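Local coordinates for protein putative SnoaL-like polyketide cyclase (Shewanella putrefaciens, PDB 3GZB) that is of unproven function but, as a SnoaL-like member of the NTF2 clan, may act as a polyketide cyclase or a related lyase, at residues M30-E35 with K39-F44; G17-E22 with E85-A90. All coordinates share one frame; numbering follows the deposited sequence.

Interaction 1 of 2, residues M30-E35 with K39-F44; sequences MDALTE and KTLITF
The last turns of helix 21-34 face the short helix 38-42 closely enough to bring the CA atoms of Ala32 and Leu41 to 5.8 Å, a close approach that suits the small side chain of Ala32. Its CB meets Thr40 CG2 at 3.8 Å, and Ala32 CB also lies 4.1 Å from Leu41 CD1. Thr40 offers its methyl because CG2 stands anti to the backbone N, with OG1 beside the backbone N and anti to the carbonyl carbon (chi1 -63°), where the hydroxyl hydrogen-bonds to Asp37. Leu41 splits its two methyls over Leu33. Leu41 CD1 lies against the backbone, 3.8 Å from Leu33 N, while Leu41 CD2 touches Leu33 CD1 at 3.7 Å, the two side chains crossing at a slant. No hydrogen bond joins the segments; each is held internally, as where Met30 O accepts from Thr34 N and Thr34 OG1, which arrive from opposite faces of its carbonyl plane. Leu70 of helix 63-73 touches both leucines, and the side chain of Leu33 also comes within about 4 Å of a bound methylpentanediol, probably from the crystallisation liquor. The arrangement is two consecutive helices joined by a short turn, in the helical layer that packs on the curved sheet of the NTF2-like alpha+beta fold.

Interaction 2 of 2, residues G17-E22 with E85-A90; sequences GEMPQE and EHMYNA
Met87 and Asn89 of strand 86-90 meet the loop and first helical turn of residues 17-22, the touching parts running 57° apart. Taken in sequence order, Met87 comes first. Its selenomethionine chain leaves with CG anti to the backbone N (chi1 174°) and bends at its last torsion, which carries Met87 CE to 3.9 Å from Met19 CE and 4.0 Å from Met19 SE. The Met19 chain is likewise bent at its end, and the two cross at about a right angle; Val10 and Val27 touch both. Two residues on, Asn89 again points at the other segment. Asn89 OD1 lies 3.5 Å from Pro20 CG, a van der Waals contact at the ring, and takes its hydrogen bond from Gln23. Asn89 ND2 is 3.9 Å from Glu22 OE1, too long for a direct bond; a water bridges instead, accepting from Asn89 ND2 at 2.9 Å and donating weakly to Glu22 OE1 at 3.4 Å. ND2 also bonds to Gly91 O, so both ends of the amide are engaged, which should hold its rotation. A leucine here would probably leave Gln23 NE2 and the water without their amide partner. Pro20 occupies the N-cap position of helix 21-34, so the contact sets the start of this helix beside strand 86-90, as expected for the N-terminal helix packing on the NTF2-like sheet.

How the interactions relate
From the N terminus, the chain reaches residues 17-22, runs through helix 21-34 and turns into helix 38-42, where interaction 1 closes a short local loop with three residues between its segments. It then passes strands 50-53 and 58-61, helix 63-73 and strand 81-84 before strand 86-90 returns to the start of helix 21-34, closing interaction 2 across 62 intervening residues. Interaction 1 is therefore nested inside the larger loop. Both use helix 21-34, one near each end, with centres 19 Å apart and nearest atoms about 7 Å apart, so they do not touch. Together they tie this helix to the sheet at its start and to the neighbouring helix at its end.

Interaction 1 of 2, residues M30-E35 with K39-F44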
loop_
_atom_site.group_PDB
_atom_site.type_symbol
_atom_site.label_atom_id
_atom_site.label_comp_id
_atom_site.label_asym_id
_atom_site.label_seq_id
_atom_site.Cartn_x
_atom_site.Cartn_y
_atom_site.Cartn_z
HETATM N N MSE A 30 -11.465 4.850 9.493
HETATM C CA MSE A 30 -10.977 3.553 9.911
HETATM C C MSE A 30 -11.486 3.171 11.308
HETATM O O MSE A 30 -11.686 1.986 11.575
HETATM C CB MSE A 30 -9.465 3.506 9.858
HETATM C CG MSE A 30 -8.906 3.663 8.481
HETATM SE SE MSE A 30 -9.445 2.337 7.186
HETATM C CE MSE A 30 -8.850 0.735 8.092
ATOM N N ASP A 31 -11.597 4.126 12.217
ATOM C CA ASP A 31 -12.169 3.813 13.536
ATOM C C ASP A 31 -13.624 3.336 13.354
ATOM O O ASP A 31 -14.013 2.316 13.948
ATOM C CB ASP A 31 -12.078 5.012 14.500
ATOM C CG ASP A 31 -10.713 5.087 15.189
ATOM O OD1 ASP A 31 -10.047 4.042 15.228
ATOM O OD2 ASP A 31 -10.309 6.165 15.694
ATOM N N ALA A 32 -14.405 4.007 12.526
ATOM C CA ALA A 32 -15.787 3.547 12.245
ATOM C C ALA A 32 -15.826 2.148 11.651
ATOM O O ALA A 32 -16.591 1.285 12.074
ATOM C CB ALA A 32 -16.543 4.548 11.332
ATOM N N LEU A 33 -14.970 1.908 10.667
ATOM C CA LEU A 33 -14.945 0.606 10.004
ATOM C C LEU A 33 -14.624 -0.527 10.977
ATOM O O LEU A 33 -15.324 -1.541 11.024
ATOM C CB LEU A 33 -13.894 0.643 8.874
ATOM C CG LEU A 33 -13.685 -0.633 8.074
ATOM C CD1 LEU A 33 -14.912 -0.924 7.164
ATOM C CD2 LEU A 33 -12.409 -0.518 7.232
ATOM N N THR A 34 -13.538 -0.336 11.739
ATOM C CA THR A 34 -13.051 -1.400 12.589
ATOM C C THR A 34 -13.913 -1.636 13.819
ATOM O O THR A 34 -13.825 -2.712 14.408
ATOM C CB THR A 34 -11.566 -1.217 12.964
ATOM O OG1 THR A 34 -11.453 -0.032 13.786
ATOM C CG2 THR A 34 -10.617 -1.139 11.714
ATOM N N GLU A 35 -14.743 -0.658 14.202
ATOM C CA GLU A 35 -15.765 -0.758 15.250
ATOM C C GLU A 35 -17.127 -1.234 14.717
ATOM O O GLU A 35 -18.088 -1.354 15.488
ATOM C CB GLU A 35 -15.966 0.647 15.879
ATOM C CG GLU A 35 -14.739 1.209 16.605
ATOM C CD GLU A 35 -14.868 2.713 16.864
ATOM O OE1 GLU A 35 -15.975 3.295 16.603
ATOM O OE2 GLU A 35 -13.856 3.298 17.303
ATOM N N LYS A 39 -23.533 3.189 10.887
ATOM C CA LYS A 39 -24.230 4.484 10.836
ATOM C C LYS A 39 -23.269 5.603 10.454
ATOM O O LYS A 39 -23.554 6.424 9.549
ATOM C CB LYS A 39 -24.943 4.767 12.182
ATOM C CG LYS A 39 -25.771 6.026 12.099
ATOM C CD LYS A 39 -26.416 6.429 13.436
ATOM C CE LYS A 39 -27.068 7.822 13.326
ATOM N NZ LYS A 39 -26.848 8.656 14.557
ATOM N N THR A 40 -22.085 5.607 11.056
ATOM C CA THR A 40 -21.070 6.596 10.703
ATOM C C THR A 40 -20.467 6.267 9.367
ATOM O O THR A 40 -20.239 7.146 8.542
ATOM C CB THR A 40 -19.970 6.648 11.767
ATOM O OG1 THR A 40 -20.539 7.077 13.018
ATOM C CG2 THR A 40 -18.824 7.590 11.360
ATOM N N LEU A 41 -20.161 4.992 9.149
ATOM C CA LEU A 41 -19.467 4.603 7.936
ATOM C C LEU A 41 -20.226 4.995 6.680
ATOM O O LEU A 41 -19.624 5.507 5.716
ATOM C CB LEU A 41 -19.156 3.106 7.908
ATOM C CG LEU A 41 -18.007 2.701 6.972
ATOM C CD1 LEU A 41 -16.673 3.188 7.511
ATOM C CD2 LEU A 41 -17.932 1.172 6.721
ATOM N N ILE A 42 -21.551 4.837 6.673
ATOM C CA ILE A 42 -22.269 5.111 5.430
ATOM C C ILE A 42 -22.233 6.609 5.087
ATOM O O ILE A 42 -22.377 6.950 3.902
ATOM C CB ILE A 42 -23.668 4.516 5.432
ATOM C CG1 ILE A 42 -24.185 4.348 3.988
ATOM C CG2 ILE A 42 -24.565 5.346 6.322
ATOM C CD1 ILE A 42 -25.556 3.645 3.892
ATOM N N THR A 43 -22.017 7.484 6.077
ATOM C CA THR A 43 -21.830 8.936 5.793
ATOM C C THR A 43 -20.624 9.217 4.909
ATOM O O THR A 43 -20.548 10.279 4.280
ATOM C CB THR A 43 -21.738 9.805 7.037
ATOM O OG1 THR A 43 -20.471 9.708 7.665
ATOM C CG2 THR A 43 -22.874 9.522 8.057
ATOM N N PHE A 44 -19.672 8.285 4.839
ATOM C CA PHE A 44 -18.495 8.491 4.043
ATOM C C PHE A 44 -18.671 7.971 2.610
ATOM O O PHE A 44 -17.756 8.119 1.792
ATOM C CB PHE A 44 -17.290 7.739 4.633
ATOM C CG PHE A 44 -16.691 8.390 5.849
ATOM C CD1 PHE A 44 -17.131 8.058 7.125
ATOM C CD2 PHE A 44 -15.655 9.298 5.718
ATOM C CE1 PHE A 44 -16.528 8.667 8.243
ATOM C CE2 PHE A 44 -15.084 9.892 6.842
ATOM C CZ PHE A 44 -15.518 9.581 8.074
#

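Interaction 2 of 2, residues G17-E22 with E85-A90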
loop_
_atom_site.group_PDB
_atom_site.type_symbol
_atom_site.label_atom_id
_atom_site.label_comp_id
_atom_site.label_asym_id
_atom_site.label_seq_id
_atom_site.Cartn_x
_atom_site.Cartn_y
_atom_site.Cartn_z
ATOM N N GLY A 17 -1.328 18.729 16.050
ATOM C CA GLY A 17 -0.996 19.885 15.267
ATOM C C GLY A 17 -0.100 19.589 14.094
ATOM O O GLY A 17 0.230 20.499 13.337
ATOM N N GLU A 18 0.338 18.345 13.988
ATOM C CA GLU A 18 1.232 17.902 12.927
ATOM C C GLU A 18 0.605 16.936 11.912
ATOM O O GLU A 18 1.276 16.570 10.937
ATOM C CB GLU A 18 2.437 17.208 13.544
ATOM C CG GLU A 18 3.288 18.150 14.404
ATOM C CD GLU A 18 4.505 17.465 15.029
ATOM O OE1 GLU A 18 4.671 16.229 14.880
ATOM O OE2 GLU A 18 5.305 18.180 15.678
HETATM N N MSE A 19 -0.616 16.463 12.128
HETATM C CA MSE A 19 -1.180 15.472 11.225
HETATM C C MSE A 19 -2.014 16.146 10.154
HETATM O O MSE A 19 -2.926 16.908 10.463
HETATM C CB MSE A 19 -2.064 14.493 11.973
HETATM C CG MSE A 19 -2.529 13.391 11.047
HETATM SE SE MSE A 19 -3.601 11.991 11.922
HETATM C CE MSE A 19 -2.198 11.245 12.970
ATOM N N PRO A 20 -1.731 15.896 8.877
ATOM C CA PRO A 20 -2.499 16.519 7.824
ATOM C C PRO A 20 -3.998 16.218 7.958
ATOM O O PRO A 20 -4.386 15.138 8.429
ATOM C CB PRO A 20 -1.947 15.825 6.585
ATOM C CG PRO A 20 -0.531 15.536 6.931
ATOM C CD PRO A 20 -0.619 15.085 8.330
ATOM N N GLN A 21 -4.845 17.140 7.554
ATOM C CA GLN A 21 -6.279 16.925 7.666
ATOM C C GLN A 21 -6.769 15.650 6.934
ATOM O O GLN A 21 -7.751 15.036 7.331
ATOM C CB GLN A 21 -7.051 18.137 7.190
ATOM C CG GLN A 21 -6.848 19.404 8.050
ATOM C CD GLN A 21 -7.425 19.323 9.477
ATOM O OE1 GLN A 21 -8.365 18.513 9.793
ATOM N NE2 GLN A 21 -6.895 20.181 10.319
ATOM N N GLU A 22 -6.126 15.327 5.818
ATOM C CA GLU A 22 -6.517 14.142 5.047
ATOM C C GLU A 22 -6.292 12.870 5.868
ATOM O O GLU A 22 -7.114 11.981 5.942
ATOM C CB GLU A 22 -5.706 14.091 3.731
ATOM C CG GLU A 22 -5.932 15.300 2.860
ATOM C CD GLU A 22 -5.003 16.468 3.077
ATOM O OE1 GLU A 22 -4.348 16.631 4.140
ATOM O OE2 GLU A 22 -4.933 17.289 2.117
ATOM N N GLU A 85 1.959 0.593 11.104
ATOM C CA GLU A 85 3.392 0.836 11.133
ATOM C C GLU A 85 3.774 2.174 10.520
ATOM O O GLU A 85 4.749 2.837 10.966
ATOM C CB GLU A 85 4.120 -0.292 10.409
ATOM C CG GLU A 85 3.933 -1.633 11.111
ATOM C CD GLU A 85 4.502 -1.688 12.525
ATOM O OE1 GLU A 85 5.519 -0.997 12.797
ATOM O OE2 GLU A 85 3.930 -2.444 13.355
ATOM N N HIS A 86 3.051 2.598 9.492
ATOM C CA HIS A 86 3.312 3.851 8.832
ATOM C C HIS A 86 2.085 4.345 8.087
ATOM O O HIS A 86 1.321 3.560 7.535
ATOM C CB HIS A 86 4.538 3.663 7.927
ATOM C CG HIS A 86 5.106 4.935 7.428
ATOM N ND1 HIS A 86 5.371 6.013 8.255
ATOM C CD2 HIS A 86 5.495 5.304 6.188
ATOM C CE1 HIS A 86 5.876 6.998 7.529
ATOM N NE2 HIS A 86 5.948 6.594 6.278
HETATM N N MSE A 87 1.833 5.641 8.147
HETATM C CA MSE A 87 0.777 6.306 7.372
HETATM C C MSE A 87 1.388 7.549 6.728
HETATM O O MSE A 87 2.176 8.301 7.361
HETATM C CB MSE A 87 -0.413 6.698 8.272
HETATM C CG MSE A 87 -1.497 7.539 7.555
HETATM SE SE MSE A 87 -3.142 7.751 8.544
HETATM C CE MSE A 87 -2.445 8.542 10.165
ATOM N N TYR A 88 1.053 7.757 5.471
ATOM C CA TYR A 88 1.442 8.960 4.765
ATOM C C TYR A 88 0.381 9.354 3.772
ATOM O O TYR A 88 -0.617 8.616 3.564
ATOM C CB TYR A 88 2.807 8.767 4.041
ATOM C CG TYR A 88 2.989 7.506 3.202
ATOM C CD1 TYR A 88 3.232 6.265 3.789
ATOM C CD2 TYR A 88 2.907 7.562 1.807
ATOM C CE1 TYR A 88 3.496 5.131 2.982
ATOM C CE2 TYR A 88 3.122 6.414 1.015
ATOM C CZ TYR A 88 3.422 5.249 1.603
ATOM O OH TYR A 88 3.672 4.057 0.913
ATOM N N ASN A 89 0.542 10.540 3.176
ATOM C CA ASN A 89 -0.445 10.991 2.209
ATOM C C ASN A 89 0.186 11.819 1.110
ATOM O O ASN A 89 1.211 12.486 1.323
ATOM C CB ASN A 89 -1.626 11.770 2.845
ATOM C CG ASN A 89 -1.266 13.172 3.320
ATOM O OD1 ASN A 89 -0.494 13.296 4.254
ATOM N ND2 ASN A 89 -1.736 14.211 2.611
ATOM N N ALA A 90 -0.451 11.742 -0.044
ATOM C CA ALA A 90 -0.169 12.613 -1.189
ATOM C C ALA A 90 -1.461 13.311 -1.514
ATOM O O ALA A 90 -2.384 12.728 -2.110
ATOM C CB ALA A 90 0.316 11.749 -2.434
HETATM O O HOH W 1 -1.173 17.015 3.060
#